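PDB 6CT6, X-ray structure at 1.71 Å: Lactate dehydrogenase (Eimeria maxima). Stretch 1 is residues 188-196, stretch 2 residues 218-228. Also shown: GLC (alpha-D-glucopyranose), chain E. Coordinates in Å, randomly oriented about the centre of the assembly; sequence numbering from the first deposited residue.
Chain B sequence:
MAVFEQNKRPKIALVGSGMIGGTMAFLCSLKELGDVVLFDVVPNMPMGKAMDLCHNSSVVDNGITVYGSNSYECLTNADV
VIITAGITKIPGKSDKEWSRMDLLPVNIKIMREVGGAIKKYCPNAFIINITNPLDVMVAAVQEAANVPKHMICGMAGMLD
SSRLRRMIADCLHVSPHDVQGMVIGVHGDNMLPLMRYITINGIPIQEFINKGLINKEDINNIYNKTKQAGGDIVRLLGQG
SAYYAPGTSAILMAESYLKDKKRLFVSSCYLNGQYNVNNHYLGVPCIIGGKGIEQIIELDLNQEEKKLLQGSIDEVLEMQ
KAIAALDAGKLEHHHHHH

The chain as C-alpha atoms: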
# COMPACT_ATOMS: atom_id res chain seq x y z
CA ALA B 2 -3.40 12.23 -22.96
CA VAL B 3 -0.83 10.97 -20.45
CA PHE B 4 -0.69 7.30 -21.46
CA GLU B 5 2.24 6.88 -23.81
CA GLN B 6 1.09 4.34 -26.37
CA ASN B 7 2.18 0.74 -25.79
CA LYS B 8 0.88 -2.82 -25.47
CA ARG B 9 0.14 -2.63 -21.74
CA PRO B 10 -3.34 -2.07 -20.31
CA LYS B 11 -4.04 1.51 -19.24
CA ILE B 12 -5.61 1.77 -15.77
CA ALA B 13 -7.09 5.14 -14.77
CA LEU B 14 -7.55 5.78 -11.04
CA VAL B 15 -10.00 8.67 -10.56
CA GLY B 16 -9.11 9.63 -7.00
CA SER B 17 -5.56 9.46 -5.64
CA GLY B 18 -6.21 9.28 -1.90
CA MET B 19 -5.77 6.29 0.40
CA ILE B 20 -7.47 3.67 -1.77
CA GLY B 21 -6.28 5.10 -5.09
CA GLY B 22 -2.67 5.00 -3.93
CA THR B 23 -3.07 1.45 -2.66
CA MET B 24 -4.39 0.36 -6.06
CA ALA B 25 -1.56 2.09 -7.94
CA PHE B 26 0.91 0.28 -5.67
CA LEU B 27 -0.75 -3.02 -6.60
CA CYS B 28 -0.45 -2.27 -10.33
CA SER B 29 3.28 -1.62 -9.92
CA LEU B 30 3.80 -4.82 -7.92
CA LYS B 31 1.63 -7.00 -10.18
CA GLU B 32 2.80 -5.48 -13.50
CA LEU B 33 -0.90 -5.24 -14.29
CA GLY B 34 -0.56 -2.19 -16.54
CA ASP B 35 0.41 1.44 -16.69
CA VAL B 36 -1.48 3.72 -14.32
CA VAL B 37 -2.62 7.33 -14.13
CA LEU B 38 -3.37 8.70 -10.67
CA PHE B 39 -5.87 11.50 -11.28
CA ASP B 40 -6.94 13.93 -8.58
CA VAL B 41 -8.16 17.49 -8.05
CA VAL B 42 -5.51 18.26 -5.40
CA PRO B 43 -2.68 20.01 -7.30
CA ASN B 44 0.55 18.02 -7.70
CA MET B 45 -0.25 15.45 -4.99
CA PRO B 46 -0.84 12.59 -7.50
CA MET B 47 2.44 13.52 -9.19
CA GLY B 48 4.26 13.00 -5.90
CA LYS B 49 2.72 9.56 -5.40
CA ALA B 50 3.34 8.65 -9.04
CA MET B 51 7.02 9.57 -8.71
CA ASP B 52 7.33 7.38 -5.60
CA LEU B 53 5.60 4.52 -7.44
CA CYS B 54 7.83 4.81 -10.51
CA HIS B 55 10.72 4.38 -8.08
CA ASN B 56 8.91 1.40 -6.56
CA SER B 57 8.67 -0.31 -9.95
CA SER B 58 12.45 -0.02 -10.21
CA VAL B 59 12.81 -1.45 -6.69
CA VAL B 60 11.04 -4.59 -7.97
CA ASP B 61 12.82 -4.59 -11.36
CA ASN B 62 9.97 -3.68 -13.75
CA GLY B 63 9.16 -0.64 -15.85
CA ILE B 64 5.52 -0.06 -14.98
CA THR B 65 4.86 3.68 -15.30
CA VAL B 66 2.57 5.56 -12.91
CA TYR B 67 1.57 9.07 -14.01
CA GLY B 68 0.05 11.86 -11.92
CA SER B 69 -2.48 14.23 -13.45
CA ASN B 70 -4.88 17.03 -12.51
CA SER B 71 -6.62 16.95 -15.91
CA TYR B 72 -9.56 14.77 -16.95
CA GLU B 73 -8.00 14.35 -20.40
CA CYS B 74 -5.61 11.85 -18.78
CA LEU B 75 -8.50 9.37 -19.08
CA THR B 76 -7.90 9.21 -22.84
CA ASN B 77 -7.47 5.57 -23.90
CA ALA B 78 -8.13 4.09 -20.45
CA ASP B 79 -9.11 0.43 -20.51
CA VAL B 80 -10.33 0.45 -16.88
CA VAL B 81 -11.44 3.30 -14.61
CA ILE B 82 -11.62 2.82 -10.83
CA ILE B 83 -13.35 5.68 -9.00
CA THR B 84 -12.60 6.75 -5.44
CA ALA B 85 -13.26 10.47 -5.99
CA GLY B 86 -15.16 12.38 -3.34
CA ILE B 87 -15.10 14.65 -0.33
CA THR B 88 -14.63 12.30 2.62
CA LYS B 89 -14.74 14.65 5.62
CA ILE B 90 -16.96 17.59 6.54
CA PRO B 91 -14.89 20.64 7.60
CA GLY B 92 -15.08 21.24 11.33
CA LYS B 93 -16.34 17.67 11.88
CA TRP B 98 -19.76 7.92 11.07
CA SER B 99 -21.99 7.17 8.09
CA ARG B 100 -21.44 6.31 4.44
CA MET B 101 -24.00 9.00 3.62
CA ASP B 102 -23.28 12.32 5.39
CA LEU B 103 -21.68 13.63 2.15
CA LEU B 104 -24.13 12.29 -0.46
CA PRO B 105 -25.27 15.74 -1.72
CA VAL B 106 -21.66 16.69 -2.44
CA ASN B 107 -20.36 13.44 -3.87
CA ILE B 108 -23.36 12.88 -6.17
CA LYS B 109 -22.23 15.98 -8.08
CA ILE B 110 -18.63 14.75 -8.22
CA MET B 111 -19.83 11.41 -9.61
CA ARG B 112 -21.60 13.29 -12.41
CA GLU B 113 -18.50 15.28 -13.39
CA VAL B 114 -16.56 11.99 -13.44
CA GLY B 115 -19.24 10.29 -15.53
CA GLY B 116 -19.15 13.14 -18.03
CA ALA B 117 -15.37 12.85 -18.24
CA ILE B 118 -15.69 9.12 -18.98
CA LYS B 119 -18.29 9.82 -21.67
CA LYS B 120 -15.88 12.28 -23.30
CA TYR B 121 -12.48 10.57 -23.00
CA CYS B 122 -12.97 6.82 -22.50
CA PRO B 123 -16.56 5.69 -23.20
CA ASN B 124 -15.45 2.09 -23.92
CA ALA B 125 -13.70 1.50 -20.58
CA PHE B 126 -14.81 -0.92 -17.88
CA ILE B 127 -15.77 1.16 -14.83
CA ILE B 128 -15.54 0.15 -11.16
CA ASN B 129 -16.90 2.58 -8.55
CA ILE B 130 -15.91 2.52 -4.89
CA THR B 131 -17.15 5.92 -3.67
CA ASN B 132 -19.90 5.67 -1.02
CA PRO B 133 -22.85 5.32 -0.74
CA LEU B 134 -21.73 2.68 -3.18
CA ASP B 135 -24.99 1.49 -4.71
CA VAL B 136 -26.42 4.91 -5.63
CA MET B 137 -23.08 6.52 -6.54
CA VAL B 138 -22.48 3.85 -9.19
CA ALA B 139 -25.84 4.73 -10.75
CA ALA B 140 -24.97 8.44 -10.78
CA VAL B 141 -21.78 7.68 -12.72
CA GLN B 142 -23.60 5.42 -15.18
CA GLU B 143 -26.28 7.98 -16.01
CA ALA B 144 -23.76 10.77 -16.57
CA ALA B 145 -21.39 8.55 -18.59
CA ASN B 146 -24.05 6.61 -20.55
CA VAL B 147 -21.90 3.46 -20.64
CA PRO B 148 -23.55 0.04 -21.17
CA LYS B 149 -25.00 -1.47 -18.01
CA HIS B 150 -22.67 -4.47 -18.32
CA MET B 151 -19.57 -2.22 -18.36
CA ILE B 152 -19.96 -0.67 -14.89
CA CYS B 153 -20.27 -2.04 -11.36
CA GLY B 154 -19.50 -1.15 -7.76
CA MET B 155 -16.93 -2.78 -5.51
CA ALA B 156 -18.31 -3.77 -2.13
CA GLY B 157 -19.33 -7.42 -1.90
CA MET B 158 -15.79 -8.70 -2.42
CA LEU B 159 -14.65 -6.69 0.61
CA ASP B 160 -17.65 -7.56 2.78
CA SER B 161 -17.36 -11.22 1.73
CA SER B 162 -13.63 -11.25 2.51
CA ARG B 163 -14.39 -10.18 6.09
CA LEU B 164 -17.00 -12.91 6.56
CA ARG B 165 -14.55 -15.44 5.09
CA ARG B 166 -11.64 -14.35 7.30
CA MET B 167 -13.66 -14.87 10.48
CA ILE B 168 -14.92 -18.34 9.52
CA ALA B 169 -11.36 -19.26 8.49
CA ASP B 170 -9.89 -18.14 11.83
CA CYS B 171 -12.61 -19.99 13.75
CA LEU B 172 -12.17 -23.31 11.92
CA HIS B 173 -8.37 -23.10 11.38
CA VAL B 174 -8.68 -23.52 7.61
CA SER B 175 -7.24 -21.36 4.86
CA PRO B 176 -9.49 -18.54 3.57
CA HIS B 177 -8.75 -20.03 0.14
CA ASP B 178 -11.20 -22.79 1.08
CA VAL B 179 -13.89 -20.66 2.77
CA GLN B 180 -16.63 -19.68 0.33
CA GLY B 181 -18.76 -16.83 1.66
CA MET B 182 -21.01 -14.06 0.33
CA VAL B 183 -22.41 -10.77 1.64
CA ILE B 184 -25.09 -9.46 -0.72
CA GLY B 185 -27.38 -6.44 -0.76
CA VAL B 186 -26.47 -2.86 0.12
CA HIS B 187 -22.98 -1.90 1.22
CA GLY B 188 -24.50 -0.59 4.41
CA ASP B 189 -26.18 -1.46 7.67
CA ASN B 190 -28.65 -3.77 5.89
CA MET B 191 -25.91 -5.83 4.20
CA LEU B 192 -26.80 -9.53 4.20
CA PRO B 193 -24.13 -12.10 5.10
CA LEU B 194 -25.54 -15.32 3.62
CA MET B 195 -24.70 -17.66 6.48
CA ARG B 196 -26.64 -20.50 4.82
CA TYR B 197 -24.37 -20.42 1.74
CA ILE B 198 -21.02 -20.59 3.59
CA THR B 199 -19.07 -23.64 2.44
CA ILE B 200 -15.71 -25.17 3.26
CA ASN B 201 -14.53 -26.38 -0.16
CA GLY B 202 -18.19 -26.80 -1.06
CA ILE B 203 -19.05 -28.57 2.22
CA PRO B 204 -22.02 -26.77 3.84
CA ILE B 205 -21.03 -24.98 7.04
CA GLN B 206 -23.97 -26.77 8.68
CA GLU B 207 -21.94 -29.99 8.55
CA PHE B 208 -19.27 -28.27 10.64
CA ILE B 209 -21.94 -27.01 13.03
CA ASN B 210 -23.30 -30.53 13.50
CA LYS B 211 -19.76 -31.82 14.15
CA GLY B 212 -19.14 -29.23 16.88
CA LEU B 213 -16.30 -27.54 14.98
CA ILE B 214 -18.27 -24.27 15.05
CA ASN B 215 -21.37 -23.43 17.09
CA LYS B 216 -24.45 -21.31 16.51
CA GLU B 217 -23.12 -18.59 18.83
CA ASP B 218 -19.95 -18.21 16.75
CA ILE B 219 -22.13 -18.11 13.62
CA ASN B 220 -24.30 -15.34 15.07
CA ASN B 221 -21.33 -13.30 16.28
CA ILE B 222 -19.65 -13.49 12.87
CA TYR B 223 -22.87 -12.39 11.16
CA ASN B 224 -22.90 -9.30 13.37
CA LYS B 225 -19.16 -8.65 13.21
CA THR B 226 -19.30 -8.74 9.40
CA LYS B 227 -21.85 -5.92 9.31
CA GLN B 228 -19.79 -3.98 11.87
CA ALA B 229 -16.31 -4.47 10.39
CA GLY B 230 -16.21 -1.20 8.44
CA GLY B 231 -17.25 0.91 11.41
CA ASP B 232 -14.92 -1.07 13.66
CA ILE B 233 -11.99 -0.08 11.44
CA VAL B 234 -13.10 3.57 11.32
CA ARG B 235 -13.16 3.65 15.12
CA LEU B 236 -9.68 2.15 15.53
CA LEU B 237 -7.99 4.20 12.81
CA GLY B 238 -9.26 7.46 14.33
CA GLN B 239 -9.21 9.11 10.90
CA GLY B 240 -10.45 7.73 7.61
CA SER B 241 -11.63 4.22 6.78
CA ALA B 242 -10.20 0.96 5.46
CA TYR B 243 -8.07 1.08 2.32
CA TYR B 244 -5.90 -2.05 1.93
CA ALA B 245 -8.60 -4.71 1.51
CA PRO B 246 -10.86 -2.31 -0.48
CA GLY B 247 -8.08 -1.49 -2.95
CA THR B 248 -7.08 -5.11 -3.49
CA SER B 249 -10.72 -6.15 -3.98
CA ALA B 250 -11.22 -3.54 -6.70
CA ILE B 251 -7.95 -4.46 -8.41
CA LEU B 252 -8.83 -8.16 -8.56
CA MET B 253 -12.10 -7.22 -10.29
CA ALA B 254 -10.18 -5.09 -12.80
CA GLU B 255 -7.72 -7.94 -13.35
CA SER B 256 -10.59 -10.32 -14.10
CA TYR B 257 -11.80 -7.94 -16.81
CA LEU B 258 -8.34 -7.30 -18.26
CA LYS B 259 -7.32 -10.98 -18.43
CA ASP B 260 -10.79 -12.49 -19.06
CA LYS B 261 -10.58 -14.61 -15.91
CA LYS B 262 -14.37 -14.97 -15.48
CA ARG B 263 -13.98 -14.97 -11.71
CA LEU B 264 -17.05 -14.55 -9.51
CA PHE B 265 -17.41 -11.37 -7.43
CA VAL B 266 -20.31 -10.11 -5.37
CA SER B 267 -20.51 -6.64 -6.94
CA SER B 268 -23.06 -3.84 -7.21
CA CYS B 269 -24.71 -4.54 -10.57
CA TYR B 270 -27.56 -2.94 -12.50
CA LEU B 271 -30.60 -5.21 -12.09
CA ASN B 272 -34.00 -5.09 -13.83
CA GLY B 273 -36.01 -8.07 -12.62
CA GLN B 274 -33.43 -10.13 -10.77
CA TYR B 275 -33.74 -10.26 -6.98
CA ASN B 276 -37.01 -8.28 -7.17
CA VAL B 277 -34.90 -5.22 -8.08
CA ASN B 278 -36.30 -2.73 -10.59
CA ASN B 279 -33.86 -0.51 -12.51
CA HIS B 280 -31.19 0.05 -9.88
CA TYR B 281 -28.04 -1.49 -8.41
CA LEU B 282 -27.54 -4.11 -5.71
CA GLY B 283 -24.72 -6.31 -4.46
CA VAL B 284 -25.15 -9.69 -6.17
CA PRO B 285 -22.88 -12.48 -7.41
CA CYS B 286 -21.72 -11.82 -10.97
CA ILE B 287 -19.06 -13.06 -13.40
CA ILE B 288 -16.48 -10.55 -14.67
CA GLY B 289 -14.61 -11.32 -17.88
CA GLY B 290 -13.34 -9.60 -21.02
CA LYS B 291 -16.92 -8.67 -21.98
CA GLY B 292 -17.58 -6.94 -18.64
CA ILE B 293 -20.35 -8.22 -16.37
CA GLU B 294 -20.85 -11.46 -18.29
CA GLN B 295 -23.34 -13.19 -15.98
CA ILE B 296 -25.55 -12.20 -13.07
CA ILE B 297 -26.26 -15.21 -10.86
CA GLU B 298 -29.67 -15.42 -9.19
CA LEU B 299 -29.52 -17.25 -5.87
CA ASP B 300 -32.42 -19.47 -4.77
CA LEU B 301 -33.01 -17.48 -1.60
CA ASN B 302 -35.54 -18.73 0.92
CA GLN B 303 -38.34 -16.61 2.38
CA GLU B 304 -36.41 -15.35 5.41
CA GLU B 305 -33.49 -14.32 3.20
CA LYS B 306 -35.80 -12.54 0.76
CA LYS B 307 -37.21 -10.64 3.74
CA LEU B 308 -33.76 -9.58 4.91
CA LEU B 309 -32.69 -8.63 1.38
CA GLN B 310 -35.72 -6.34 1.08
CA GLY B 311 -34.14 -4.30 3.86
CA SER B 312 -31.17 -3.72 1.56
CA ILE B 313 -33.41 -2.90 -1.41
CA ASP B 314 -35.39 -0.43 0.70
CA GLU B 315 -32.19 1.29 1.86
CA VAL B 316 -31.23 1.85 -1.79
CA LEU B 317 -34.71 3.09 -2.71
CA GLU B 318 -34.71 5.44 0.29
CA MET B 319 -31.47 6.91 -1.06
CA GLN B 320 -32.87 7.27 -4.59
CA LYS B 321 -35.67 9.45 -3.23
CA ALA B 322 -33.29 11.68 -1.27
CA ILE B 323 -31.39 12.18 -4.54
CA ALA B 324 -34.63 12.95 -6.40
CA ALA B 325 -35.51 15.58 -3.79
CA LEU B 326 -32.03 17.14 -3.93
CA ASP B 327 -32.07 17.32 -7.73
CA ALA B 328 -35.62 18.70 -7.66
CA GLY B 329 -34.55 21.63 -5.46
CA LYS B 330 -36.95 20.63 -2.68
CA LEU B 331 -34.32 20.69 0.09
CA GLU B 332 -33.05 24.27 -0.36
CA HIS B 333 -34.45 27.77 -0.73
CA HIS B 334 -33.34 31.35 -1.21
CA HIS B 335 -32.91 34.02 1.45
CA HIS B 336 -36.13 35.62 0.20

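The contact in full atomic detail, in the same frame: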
# COMPACT_ATOMS: atom_id res chain seq x y z
N GLY B 188 -24.01 -1.42 3.33
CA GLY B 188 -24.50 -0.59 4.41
C GLY B 188 -24.98 -1.43 5.57
O GLY B 188 -24.68 -2.62 5.65
N ASP B 189 -25.75 -0.79 6.45
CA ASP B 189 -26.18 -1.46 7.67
C ASP B 189 -27.06 -2.67 7.38
O ASP B 189 -27.10 -3.61 8.18
CB ASP B 189 -26.92 -0.47 8.57
CG ASP B 189 -25.99 0.53 9.23
OD1 ASP B 189 -24.90 0.11 9.68
OD2 ASP B 189 -26.33 1.73 9.28
N ASN B 190 -27.77 -2.66 6.25
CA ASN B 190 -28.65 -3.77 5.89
C ASN B 190 -27.95 -4.81 5.02
O ASN B 190 -28.63 -5.64 4.40
CB ASN B 190 -29.89 -3.24 5.16
CG ASN B 190 -30.86 -2.53 6.09
OD1 ASN B 190 -31.58 -3.17 6.86
ND2 ASN B 190 -30.88 -1.21 6.03
N MET B 191 -26.61 -4.81 4.96
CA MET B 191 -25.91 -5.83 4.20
C MET B 191 -26.23 -7.21 4.76
O MET B 191 -26.43 -7.38 5.97
CB MET B 191 -24.40 -5.58 4.20
CG MET B 191 -23.69 -5.90 5.51
SD MET B 191 -21.89 -5.69 5.40
CE MET B 191 -21.74 -3.93 5.13
N LEU B 192 -26.28 -8.20 3.87
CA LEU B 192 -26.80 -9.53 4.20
C LEU B 192 -25.72 -10.58 4.05
O LEU B 192 -25.52 -11.14 2.96
CB LEU B 192 -27.99 -9.86 3.29
CG LEU B 192 -28.61 -11.25 3.43
CD1 LEU B 192 -28.96 -11.56 4.88
CD2 LEU B 192 -29.84 -11.34 2.55
N PRO B 193 -24.99 -10.90 5.12
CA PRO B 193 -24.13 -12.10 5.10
C PRO B 193 -24.99 -13.35 4.98
O PRO B 193 -25.86 -13.61 5.82
CB PRO B 193 -23.39 -12.03 6.43
CG PRO B 193 -23.53 -10.63 6.90
CD PRO B 193 -24.83 -10.14 6.37
N LEU B 194 -24.74 -14.13 3.92
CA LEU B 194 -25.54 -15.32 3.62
C LEU B 194 -24.95 -16.52 4.35
O LEU B 194 -24.25 -17.36 3.78
CB LEU B 194 -25.60 -15.54 2.11
CG LEU B 194 -26.44 -14.54 1.32
CD1 LEU B 194 -26.27 -14.78 -0.18
CD2 LEU B 194 -27.90 -14.62 1.70
N MET B 195 -25.28 -16.61 5.64
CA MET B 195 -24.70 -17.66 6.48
C MET B 195 -25.07 -19.05 5.98
O MET B 195 -24.32 -20.00 6.20
CB MET B 195 -25.15 -17.47 7.93
CG MET B 195 -24.92 -16.07 8.47
SD MET B 195 -23.23 -15.47 8.23
CE MET B 195 -22.37 -16.32 9.54
N ARG B 196 -26.21 -19.18 5.30
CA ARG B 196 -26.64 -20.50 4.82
C ARG B 196 -25.76 -20.99 3.67
O ARG B 196 -25.65 -22.20 3.46
CB ARG B 196 -28.10 -20.44 4.38
CG ARG B 196 -28.63 -21.74 3.78
CD ARG B 196 -30.15 -21.71 3.63
NE ARG B 196 -30.61 -20.85 2.54
CZ ARG B 196 -30.79 -21.26 1.28
NH1 ARG B 196 -30.55 -22.51 0.93
NH2 ARG B 196 -31.22 -20.39 0.37
N ASP B 218 -20.97 -18.69 17.67
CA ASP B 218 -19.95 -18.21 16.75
C ASP B 218 -20.58 -17.70 15.45
O ASP B 218 -20.27 -16.60 14.98
CB ASP B 218 -18.95 -19.31 16.44
CG ASP B 218 -18.28 -19.85 17.69
OD1 ASP B 218 -18.32 -19.16 18.72
OD2 ASP B 218 -17.71 -20.97 17.63
N ILE B 219 -21.47 -18.51 14.87
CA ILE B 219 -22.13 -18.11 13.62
C ILE B 219 -22.81 -16.76 13.79
O ILE B 219 -22.68 -15.87 12.94
CB ILE B 219 -23.12 -19.19 13.16
CG1 ILE B 219 -22.39 -20.50 12.83
CG2 ILE B 219 -23.93 -18.71 11.95
CD1 ILE B 219 -21.53 -20.45 11.58
N ASN B 220 -23.56 -16.59 14.88
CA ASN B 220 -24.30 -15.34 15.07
C ASN B 220 -23.36 -14.17 15.28
O ASN B 220 -23.60 -13.07 14.78
CB ASN B 220 -25.27 -15.47 16.24
CG ASN B 220 -25.92 -14.14 16.59
OD1 ASN B 220 -26.89 -13.73 15.96
ND2 ASN B 220 -25.38 -13.46 17.59
N ASN B 221 -22.28 -14.38 16.04
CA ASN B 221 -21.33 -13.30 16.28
C ASN B 221 -20.66 -12.85 14.99
O ASN B 221 -20.45 -11.65 14.77
CB ASN B 221 -20.29 -13.74 17.31
CG ASN B 221 -19.49 -12.59 17.87
OD1 ASN B 221 -19.94 -11.44 17.87
ND2 ASN B 221 -18.29 -12.88 18.35
N ILE B 222 -20.31 -13.81 14.13
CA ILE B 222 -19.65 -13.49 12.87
C ILE B 222 -20.59 -12.73 11.95
O ILE B 222 -20.18 -11.80 11.24
CB ILE B 222 -19.12 -14.78 12.21
CG1 ILE B 222 -17.92 -15.30 13.01
CG2 ILE B 222 -18.76 -14.54 10.74
CD1 ILE B 222 -17.46 -16.69 12.60
N TYR B 223 -21.87 -13.13 11.92
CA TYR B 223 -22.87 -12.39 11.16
C TYR B 223 -22.90 -10.93 11.57
O TYR B 223 -22.91 -10.03 10.72
CB TYR B 223 -24.24 -13.05 11.36
CG TYR B 223 -25.41 -12.36 10.69
CD1 TYR B 223 -25.77 -12.67 9.39
CD2 TYR B 223 -26.16 -11.42 11.37
CE1 TYR B 223 -26.85 -12.05 8.78
CE2 TYR B 223 -27.24 -10.79 10.77
CZ TYR B 223 -27.58 -11.12 9.47
OH TYR B 223 -28.65 -10.50 8.87
N ASN B 224 -22.89 -10.67 12.88
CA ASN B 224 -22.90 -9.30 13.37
C ASN B 224 -21.58 -8.60 13.10
O ASN B 224 -21.55 -7.46 12.63
CB ASN B 224 -23.20 -9.29 14.87
CG ASN B 224 -24.61 -9.76 15.19
OD1 ASN B 224 -25.55 -9.49 14.44
ND2 ASN B 224 -24.76 -10.48 16.30
N LYS B 225 -20.46 -9.28 13.39
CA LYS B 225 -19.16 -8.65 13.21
C LYS B 225 -18.90 -8.30 11.75
O LYS B 225 -18.23 -7.30 11.46
CB LYS B 225 -18.06 -9.56 13.76
CG LYS B 225 -17.91 -9.49 15.29
CD LYS B 225 -17.42 -8.10 15.73
CE LYS B 225 -17.44 -7.90 17.24
NZ LYS B 225 -17.25 -6.45 17.57
N THR B 226 -19.45 -9.07 10.81
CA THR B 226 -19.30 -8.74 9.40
C THR B 226 -19.95 -7.40 9.08
O THR B 226 -19.35 -6.55 8.41
CB THR B 226 -19.91 -9.84 8.53
OG1 THR B 226 -19.23 -11.08 8.77
CG2 THR B 226 -19.82 -9.49 7.05
N LYS B 227 -21.18 -7.18 9.55
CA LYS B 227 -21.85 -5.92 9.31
C LYS B 227 -21.13 -4.75 9.98
O LYS B 227 -21.19 -3.62 9.49
CB LYS B 227 -23.30 -5.99 9.80
CG LYS B 227 -24.13 -7.10 9.15
CD LYS B 227 -25.36 -7.45 10.00
CE LYS B 227 -26.44 -6.39 9.90
NZ LYS B 227 -27.53 -6.78 8.96
N GLN B 228 -20.43 -5.02 11.08
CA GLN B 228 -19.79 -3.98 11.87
C GLN B 228 -18.34 -3.70 11.47
O GLN B 228 -17.77 -2.71 11.94
CB GLN B 228 -19.81 -4.37 13.36
CG GLN B 228 -21.20 -4.46 13.96
CD GLN B 228 -21.24 -5.31 15.22
OE1 GLN B 228 -20.20 -5.59 15.82
NE2 GLN B 228 -22.43 -5.73 15.61
C1 GLC E . -29.73 -14.05 10.36
C2 GLC E . -29.25 -15.18 9.38
C3 GLC E . -28.92 -16.47 10.16
C4 GLC E . -27.92 -16.08 11.21
C5 GLC E . -28.70 -15.26 12.22
C6 GLC E . -27.73 -15.03 13.39
O1 GLC E . -31.11 -14.18 10.57
O2 GLC E . -30.24 -15.47 8.44
O3 GLC E . -28.31 -17.39 9.30
O4 GLC E . -27.46 -17.23 11.86
O5 GLC E . -29.03 -14.02 11.63
O6 GLC E . -26.55 -14.50 12.87
O HOH W 1 -29.08 -8.32 7.41

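Residues 188-196 run as an extended, partly turned segment along one side of the helix 218-228. The contact buries 495 Å², both sides summed. It is mostly apolar, with a small polar group near Lys227.

The direct hydrogen bonds across the contact all come from Lys227. Its CB leaves the helix sideways, and the chain then bends so that the amino group comes nearer the other stretch. Lys227 NZ donates to Met191 O at 3.2 Å and more weakly to Asp189 O at 3.3 Å. A type I turn from Gly188 to Met191, closed by Met191 N to Gly188 O at 3.0 Å, lies where these carbonyls are offered. A lysine suits the place because its long chain spans the gap and its ammonium group can serve several acceptors. The CA-to-CB bond of Asp189 points away, and it is the backbone carbonyl that meets Lys227 NZ.

Water 1 adds a bridge. Water 1 donates to Met191 O at 3.2 Å and is hydrogen-bonded to Tyr223 OH at 2.7 Å. Lys227 NZ lies 2.7 Å from water 1. The tyrosine hydroxyl thus has a polar partner at the end of a largely apolar contact.

The apolar packing centres on Tyr223 and Met195. Tyr223 leaves the helix sideways with chi1 in the t well, and its end comes nearer the other stretch. Pro193 points toward the helix, and Pro193 CD lies 3.7 Å from Tyr223 CE1. Pro193 O and Leu192 CD1 lie at the ring edge. Pro193 CG also meets Thr226 CG2 at 3.9 Å. The compact proline ring fits closely against both residues.

Met195 points toward the helix with all three chi angles in the m well. Met195 CG is 3.6 Å from Tyr223 CD1, and Met195 SD sits at the ring edge, 5.3 Å from the centroid of the Tyr223 ring. Met195 CE reaches Ile219 CG2 at 3.7 Å and Ile222 CG2 at 4.2 Å. The flexible, unbranched methionine can follow this surface from the tyrosine to the isoleucines.

Farther along, Met191 CG packs on Lys227 CG at 3.9 Å, so the aliphatic part of the lysine is used as well. Thr226 presents its methyl to Pro193, while Thr226 OG1 donates to Ile222 O at 2.7 Å within the helix. This satisfies the hydroxyl of a buried residue.

The glucose covers one face of the Tyr223 ring through GLC C1. It also approaches Met195, with GLC O3 3.4 Å from Met195 CB, and so touches both stretches.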